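PDB 2YHG: cellulose-binding protein from Saccharophagus degradans, which is of undetermined function, but carries a nucleoside hydrolase-like domain and may bind polysaccharides or hydrolyse glycosidic bonds. Local coordinates for residues D58-I63 against P103-S108; D80-A85 against G231-N236. One frame throughout, in Å; residues are numbered along the deposited sequence.

Interaction 1. Residues D58-I63 against P103-S108; sequences DLEGII and PAYLDS
Ile-62 and Leu-106 are the closest pair of CA atoms, 7.9 Å apart, where strand 58-63 passes helix 103-108, the axes of the two segments approaching to 8.4 Å at an angle of 51°. The helix leads into edge strand 110-112, which lies parallel to 58-64, so helices 77-93 and 103-108 both belong to the beta-alpha-beta crossover between these neighbouring strands of the nucleoside hydrolase-like domain.

The polar part of the contact is one hydrogen bond, donated by Tyr-105 OH to Leu-59 O at 2.8 Å. The donor lies in the carbonyl plane on a lone pair, with a C=O...O angle of 137°, and the carbonyl oxygen in turn lies in the plane of the phenol ring, at its edge. The phenol gets there because CG of Tyr-105 is anti to the backbone N (chi1 172°), which carries the ring from the helix to the strand. Its OH also comes within 3.5 Å of Glu-60 CA, while the carboxylate of Glu-60 turns elsewhere, to a salt bridge with Arg-30. One turn along the helix, Ser-108 OG donates to Tyr-105 O at 2.7 Å, also on a lone pair.

Beside the phenol, Leu-106 supplies the apolar part. Its CD2 is 4.5 Å from Ile-62 CD1, and it lies 4.0 Å from Leu-59 CD2 in one of two modelled conformers of Leu-59, so the second distance is less certain. The two leucines cross at about a right angle. Leu-106 also touches Leu-83 and Tyr-86 of helix 77-93, which places it between that helix and the sheet.

The chemistry is thus divided: methyl groups make the buried apolar contacts, and a single directional bond from the partly exposed tyrosine ties the helix to a strand carbonyl.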
ATOM      1  N   ASP A  58       8.444   4.880  -3.992  1.00  9.84           N
ATOM      2  CA  ASP A  58       9.392   5.837  -3.474  1.00  9.64           C
ATOM      3  C   ASP A  58       9.234   5.890  -1.966  1.00  9.01           C
ATOM      4  O   ASP A  58       8.434   6.672  -1.421  1.00 10.09           O
ATOM      5  CB  ASP A  58       9.216   7.201  -4.118  1.00 11.32           C
ATOM      6  CG  ASP A  58       9.879   7.254  -5.495  1.00 13.24           C
ATOM      7  OD1 ASP A  58      11.047   6.826  -5.627  1.00 14.86           O
ATOM      8  OD2 ASP A  58       9.231   7.707  -6.460  1.00 15.53           O
ATOM      9  N   LEU A  59       9.959   5.007  -1.297  1.00  9.07           N
ATOM     10  CA  LEU A  59       9.935   4.973   0.163  0.50  9.27           C
ATOM     11  C   LEU A  59      10.736   6.179   0.665  1.00  9.98           C
ATOM     12  O   LEU A  59      11.889   6.340   0.301  1.00 12.77           O
ATOM     13  CB  LEU A  59      10.486   3.621   0.645  0.50 10.14           C
ATOM     14  CG  LEU A  59      10.599   3.279   2.134  0.50  8.30           C
ATOM     15  CD1 LEU A  59       9.284   3.329   2.828  0.50  9.17           C
ATOM     16  CD2 LEU A  59      11.259   1.930   2.316  0.50 10.78           C
ATOM     17  N   GLU A  60      10.143   6.942   1.568  1.00  9.06           N
ATOM     18  CA  GLU A  60      10.741   8.187   2.037  1.00  9.33           C
ATOM     19  C   GLU A  60      10.940   8.247   3.549  1.00  8.47           C
ATOM     20  O   GLU A  60      11.530   9.173   4.062  1.00  9.88           O
ATOM     21  CB  GLU A  60       9.940   9.401   1.547  1.00  9.64           C
ATOM     22  CG  GLU A  60      10.009   9.529   0.059  1.00 11.41           C
ATOM     23  CD  GLU A  60       9.316  10.747  -0.526  1.00 12.60           C
ATOM     24  OE1 GLU A  60       9.108  11.728   0.193  1.00 16.93           O
ATOM     25  OE2 GLU A  60       9.094  10.778  -1.782  1.00 15.11           O
ATOM     26  N   GLY A  61      10.515   7.223   4.283  1.00  8.12           N
ATOM     27  CA  GLY A  61      10.799   7.165   5.708  1.00  7.74           C
ATOM     28  C   GLY A  61      10.499   5.808   6.293  1.00  7.17           C
ATOM     29  O   GLY A  61       9.525   5.185   5.911  1.00  7.31           O
ATOM     30  N   ILE A  62      11.338   5.394   7.222  1.00  7.17           N
ATOM     31  CA  ILE A  62      11.113   4.225   8.053  1.00  7.33           C
ATOM     32  C   ILE A  62      11.288   4.688   9.483  1.00  7.07           C
ATOM     33  O   ILE A  62      12.414   4.893   9.936  1.00  7.54           O
ATOM     34  CB  ILE A  62      12.067   3.052   7.724  1.00  8.07           C
ATOM     35  CG1 ILE A  62      12.065   2.694   6.241  1.00  9.20           C
ATOM     36  CG2 ILE A  62      11.725   1.854   8.627  1.00  8.98           C
ATOM     37  CD1 ILE A  62      13.223   1.819   5.833  1.00 11.23           C
ATOM     38  N   ILE A  63      10.173   4.930  10.171  1.00  6.22           N
ATOM     39  CA  ILE A  63      10.190   5.659  11.418  1.00  6.57           C
ATOM     40  C   ILE A  63       9.793   4.749  12.571  1.00  6.45           C
ATOM     41  O   ILE A  63       8.703   4.209  12.569  1.00  7.16           O
ATOM     42  CB  ILE A  63       9.201   6.861  11.336  1.00  6.22           C
ATOM     43  CG1 ILE A  63       9.687   7.874  10.294  1.00  7.59           C
ATOM     44  CG2 ILE A  63       9.039   7.516  12.709  1.00  8.45           C
ATOM     45  CD1 ILE A  63       8.668   8.922   9.912  1.00  7.89           C
ATOM     46  N   PRO A 103      21.230   0.946   0.002  1.00 13.52           N
ATOM     47  CA  PRO A 103      21.352   0.802   1.436  1.00 13.59           C
ATOM     48  C   PRO A 103      21.676   2.102   2.137  1.00 12.93           C
ATOM     49  O   PRO A 103      21.063   2.409   3.176  1.00 13.55           O
ATOM     50  CB  PRO A 103      22.475  -0.222   1.592  1.00 15.45           C
ATOM     51  CG  PRO A 103      22.362  -1.087   0.368  1.00 15.11           C
ATOM     52  CD  PRO A 103      22.027  -0.075  -0.714  1.00 14.07           C
ATOM     53  N   ALA A 104      22.510   2.938   1.534  1.00 13.42           N
ATOM     54  CA  ALA A 104      22.844   4.197   2.147  1.00 14.07           C
ATOM     55  C   ALA A 104      21.617   5.115   2.246  1.00 12.55           C
ATOM     56  O   ALA A 104      21.450   5.834   3.229  1.00 13.51           O
ATOM     57  CB  ALA A 104      23.993   4.904   1.387  1.00 16.81           C
ATOM     58  N   TYR A 105      20.820   5.161   1.186  1.00 12.11           N
ATOM     59  CA  TYR A 105      19.616   5.970   1.228  1.00 11.76           C
ATOM     60  C   TYR A 105      18.664   5.494   2.334  1.00 10.59           C
ATOM     61  O   TYR A 105      18.139   6.296   3.105  1.00 10.73           O
ATOM     62  CB  TYR A 105      18.921   5.983  -0.119  1.00 12.09           C
ATOM     63  CG  TYR A 105      17.580   6.661  -0.044  1.00 12.12           C
ATOM     64  CD1 TYR A 105      17.475   8.019   0.153  1.00 13.59           C
ATOM     65  CD2 TYR A 105      16.420   5.902  -0.041  1.00 12.86           C
ATOM     66  CE1 TYR A 105      16.225   8.612   0.303  1.00 12.96           C
ATOM     67  CE2 TYR A 105      15.167   6.483   0.090  1.00 12.97           C
ATOM     68  CZ  TYR A 105      15.077   7.823   0.289  1.00 12.75           C
ATOM     69  OH  TYR A 105      13.836   8.408   0.386  1.00 14.07           O
ATOM     70  N   LEU A 106      18.461   4.190   2.429  1.00 10.54           N
ATOM     71  CA  LEU A 106      17.564   3.669   3.459  1.00 10.59           C
ATOM     72  C   LEU A 106      18.081   3.971   4.847  1.00 10.39           C
ATOM     73  O   LEU A 106      17.307   4.341   5.722  1.00 10.23           O
ATOM     74  CB  LEU A 106      17.344   2.178   3.309  1.00 11.95           C
ATOM     75  CG  LEU A 106      16.569   1.766   2.070  1.00 12.71           C
ATOM     76  CD1 LEU A 106      16.361   0.261   2.075  1.00 15.87           C
ATOM     77  CD2 LEU A 106      15.239   2.483   1.911  1.00 13.93           C
ATOM     78  N   ASP A 107      19.391   3.884   5.044  1.00 11.11           N
ATOM     79  CA  ASP A 107      19.956   4.249   6.322  1.00 11.92           C
ATOM     80  C   ASP A 107      19.596   5.702   6.664  1.00 11.29           C
ATOM     81  O   ASP A 107      19.324   6.027   7.827  1.00 11.59           O
ATOM     82  CB  ASP A 107      21.479   4.119   6.301  1.00 14.32           C
ATOM     83  CG  ASP A 107      21.978   2.685   6.170  1.00 16.00           C
ATOM     84  OD1 ASP A 107      21.221   1.734   6.446  0.50 12.06           O
ATOM     85  OD2 ASP A 107      23.146   2.524   5.712  0.50 13.42           O
ATOM     86  N   SER A 108      19.620   6.590   5.663  1.00 11.20           N
ATOM     87  CA  SER A 108      19.373   7.998   5.896  1.00 11.32           C
ATOM     88  C   SER A 108      17.943   8.342   6.315  1.00 10.56           C
ATOM     89  O   SER A 108      17.715   9.392   6.863  1.00 11.85           O
ATOM     90  CB  SER A 108      19.763   8.823   4.665  1.00 12.38           C
ATOM     91  OG  SER A 108      18.789   8.812   3.655  1.00 13.31           O
TER

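Interaction 2. Residues D80-A85 against G231-N236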
ATOM      1  N   ASP A  80      17.643  -1.287  12.133  1.00  8.44           N
ATOM      2  CA  ASP A  80      19.054  -1.356  11.776  1.00  9.44           C
ATOM      3  C   ASP A  80      19.404  -2.768  11.321  1.00  9.40           C
ATOM      4  O   ASP A  80      20.162  -2.966  10.376  1.00 10.28           O
ATOM      5  CB  ASP A  80      19.918  -1.030  13.007  1.00 10.00           C
ATOM      6  CG  ASP A  80      19.758   0.375  13.548  1.00 10.40           C
ATOM      7  OD1 ASP A  80      19.168   1.264  12.902  1.00 10.40           O
ATOM      8  OD2 ASP A  80      20.275   0.570  14.676  1.00 12.62           O
ATOM      9  N   ARG A  81      18.946  -3.768  12.081  1.00  9.26           N
ATOM     10  CA  ARG A  81      19.244  -5.164  11.812  0.50 10.15           C
ATOM     11  C   ARG A  81      18.678  -5.600  10.461  1.00  9.30           C
ATOM     12  O   ARG A  81      19.334  -6.283   9.666  1.00 10.66           O
ATOM     13  CB  ARG A  81      18.671  -6.007  12.962  0.50  9.52           C
ATOM     14  CG  ARG A  81      18.885  -7.496  12.868  0.50 10.60           C
ATOM     15  CD  ARG A  81      18.771  -8.148  14.241  0.50 11.48           C
ATOM     16  NE  ARG A  81      18.725  -9.589  14.125  0.50 11.40           N
ATOM     17  CZ  ARG A  81      17.645 -10.258  13.772  0.50 11.12           C
ATOM     18  NH1 ARG A  81      16.495  -9.621  13.578  0.50 14.04           N
ATOM     19  NH2 ARG A  81      17.724 -11.573  13.621  0.50 13.81           N
ATOM     20  N   ILE A  82      17.452  -5.196  10.171  1.00  8.87           N
ATOM     21  CA  ILE A  82      16.813  -5.540   8.925  1.00  8.46           C
ATOM     22  C   ILE A  82      17.516  -4.830   7.750  1.00  9.32           C
ATOM     23  O   ILE A  82      17.717  -5.458   6.710  1.00  9.86           O
ATOM     24  CB  ILE A  82      15.306  -5.256   8.986  1.00  8.63           C
ATOM     25  CG1 ILE A  82      14.617  -6.234   9.947  1.00  8.86           C
ATOM     26  CG2 ILE A  82      14.690  -5.311   7.598  1.00 10.27           C
ATOM     27  CD1 ILE A  82      13.252  -5.847  10.391  1.00  9.63           C
ATOM     28  N   LEU A  83      17.896  -3.574   7.909  1.00  9.57           N
ATOM     29  CA  LEU A  83      18.624  -2.865   6.861  1.00 10.06           C
ATOM     30  C   LEU A  83      20.018  -3.424   6.632  1.00 10.61           C
ATOM     31  O   LEU A  83      20.495  -3.410   5.499  1.00 11.85           O
ATOM     32  CB  LEU A  83      18.664  -1.374   7.139  1.00 10.36           C
ATOM     33  CG  LEU A  83      17.336  -0.623   7.011  1.00 11.00           C
ATOM     34  CD1 LEU A  83      17.563   0.863   7.240  1.00 12.57           C
ATOM     35  CD2 LEU A  83      16.689  -0.860   5.666  1.00 13.31           C
ATOM     36  N   ASN A  84      20.645  -4.002   7.657  1.00 10.91           N
ATOM     37  CA  ASN A  84      21.928  -4.681   7.437  1.00 12.06           C
ATOM     38  C   ASN A  84      21.718  -5.886   6.537  1.00 12.05           C
ATOM     39  O   ASN A  84      22.498  -6.132   5.615  1.00 13.75           O
ATOM     40  CB  ASN A  84      22.530  -5.082   8.781  1.00 13.76           C
ATOM     41  CG  ASN A  84      23.854  -5.737   8.650  1.00 17.82           C
ATOM     42  OD1 ASN A  84      24.789  -5.176   8.081  0.50 18.25           O
ATOM     43  ND2 ASN A  84      23.935  -6.968   9.115  0.50 18.48           N
ATOM     44  N   ALA A  85      20.650  -6.645   6.761  1.00 10.97           N
ATOM     45  CA  ALA A  85      20.292  -7.755   5.875  1.00 10.52           C
ATOM     46  C   ALA A  85      19.982  -7.262   4.468  1.00 11.30           C
ATOM     47  O   ALA A  85      20.408  -7.867   3.473  1.00 12.09           O
ATOM     48  CB  ALA A  85      19.114  -8.550   6.435  1.00 11.59           C
ATOM     49  N   GLY A 231      15.659 -13.355   4.647  1.00 10.24           N
ATOM     50  CA  GLY A 231      14.845 -14.388   5.245  1.00 10.52           C
ATOM     51  C   GLY A 231      15.187 -14.642   6.703  1.00  9.46           C
ATOM     52  O   GLY A 231      14.309 -14.897   7.523  1.00 10.08           O
ATOM     53  N   ALA A 232      16.466 -14.506   7.043  1.00 10.72           N
ATOM     54  CA  ALA A 232      16.937 -14.765   8.390  1.00 10.96           C
ATOM     55  C   ALA A 232      16.462 -13.686   9.388  1.00 10.75           C
ATOM     56  O   ALA A 232      16.517 -13.898  10.598  1.00 14.20           O
ATOM     57  CB  ALA A 232      18.453 -14.882   8.398  1.00 12.63           C
ATOM     58  N   VAL A 233      16.049 -12.518   8.903  1.00  9.85           N
ATOM     59  CA  VAL A 233      15.484 -11.489   9.782  1.00  9.71           C
ATOM     60  C   VAL A 233      13.954 -11.369   9.653  1.00  9.30           C
ATOM     61  O   VAL A 233      13.358 -10.425  10.182  1.00  9.47           O
ATOM     62  CB  VAL A 233      16.178 -10.114   9.576  1.00 10.11           C
ATOM     63  CG1 VAL A 233      17.652 -10.189   9.928  1.00 12.01           C
ATOM     64  CG2 VAL A 233      15.971  -9.590   8.180  1.00 10.60           C
ATOM     65  N   TYR A 234      13.327 -12.341   8.998  1.00  8.50           N
ATOM     66  CA  TYR A 234      11.861 -12.445   8.926  1.00  8.06           C
ATOM     67  C   TYR A 234      11.430 -13.400  10.027  1.00  7.92           C
ATOM     68  O   TYR A 234      11.634 -14.605   9.903  1.00  8.37           O
ATOM     69  CB  TYR A 234      11.445 -12.953   7.550  1.00  8.41           C
ATOM     70  CG  TYR A 234       9.952 -12.931   7.321  1.00  7.94           C
ATOM     71  CD1 TYR A 234       9.129 -13.873   7.877  1.00  7.92           C
ATOM     72  CD2 TYR A 234       9.335 -11.961   6.511  1.00  8.08           C
ATOM     73  CE1 TYR A 234       7.755 -13.856   7.724  1.00  7.74           C
ATOM     74  CE2 TYR A 234       7.942 -11.931   6.335  1.00  8.03           C
ATOM     75  CZ  TYR A 234       7.167 -12.876   6.941  1.00  7.23           C
ATOM     76  OH  TYR A 234       5.812 -12.874   6.856  1.00  8.05           O
ATOM     77  N   PRO A 235      10.868 -12.913  11.130  1.00  7.54           N
ATOM     78  CA  PRO A 235      10.603 -13.810  12.260  1.00  7.83           C
ATOM     79  C   PRO A 235       9.315 -14.604  12.055  1.00  6.79           C
ATOM     80  O   PRO A 235       8.474 -14.220  11.234  1.00  8.36           O
ATOM     81  CB  PRO A 235      10.436 -12.848  13.420  1.00  7.70           C
ATOM     82  CG  PRO A 235       9.851 -11.601  12.771  1.00  9.73           C
ATOM     83  CD  PRO A 235      10.583 -11.507  11.471  1.00  8.22           C
ATOM     84  N   ASN A 236       9.156 -15.672  12.823  1.00  7.65           N
ATOM     85  CA  ASN A 236       7.901 -16.387  12.859  1.00  7.69           C
ATOM     86  C   ASN A 236       6.786 -15.496  13.398  1.00  8.24           C
ATOM     87  O   ASN A 236       6.989 -14.587  14.204  1.00  8.52           O
ATOM     88  CB  ASN A 236       8.028 -17.607  13.767  1.00  7.89           C
ATOM     89  CG  ASN A 236       8.799 -18.727  13.148  1.00  8.56           C
ATOM     90  OD1 ASN A 236       9.059 -18.755  11.951  1.00 10.03           O
ATOM     91  ND2 ASN A 236       9.109 -19.718  13.958  1.00 10.09           N
TER
HETATM   92  O   HOH W   1      13.940  -8.885  12.427  1.00 10.19           O
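Val-233 O is linked to Arg-81, in the Arg-81 conformer described, through water 1, which donates to that carbonyl oxygen at 2.8 Å and accepts a weak bond from Arg-81 NH1 at 2.9 Å. The bridge spans the outer side of a contact in the nucleoside hydrolase-like domain, where helix 77-93, a crossover helix of its parallel sheet, meets the turn that follows helix 228-232. Tyr-234 N bonds back to Gly-231 O at the end of the helix, and Val-233 CB points toward helix 77-93.

The two valine methyls meet mainly different neighbours. With chi1 at -62°, CG2 sits between the backbone N and carbonyl carbon and meets Ala-85 CB at 3.7 Å and Ile-82 CG1 at 4.0 Å. The buried Ile-82 continues this packing onto Leu-47 and Leu-51 of helix 42-52. Beyond the valine, Tyr-234 O and Asn-236 OD1 both accept from NE2 of the magnesium ligand Gln-225.

Arg-81 is exposed and modelled in two conformers, so its part is less secure. In the conformer described, the extended chain carries the guanidinium past the valine: CG1 lies 3.7 Å above one face, offset toward the rim, while the water oxygen lies at the edge, in plane.

Helix 77-93 joins the two contacts, since it bears segment 80-85 of interaction 2 and also packs against helix 103-108 of interaction 1: Leu-83 CD2 meets Leu-106 CD1 at 3.8 Å. The centres of the contacts are 15 Å apart. Interaction 1 lies against the sheet and joins a strand to a helix of its own crossover; interaction 2 lies farther out and reaches a turn 146 residues on. Both have buried apolar cores, but their polar links differ. A direct bond to a strand carbonyl serves the inner contact, whereas the outer one adds only a water bridge, weak on the arginine side, to an exposed arginine modelled in two conformers.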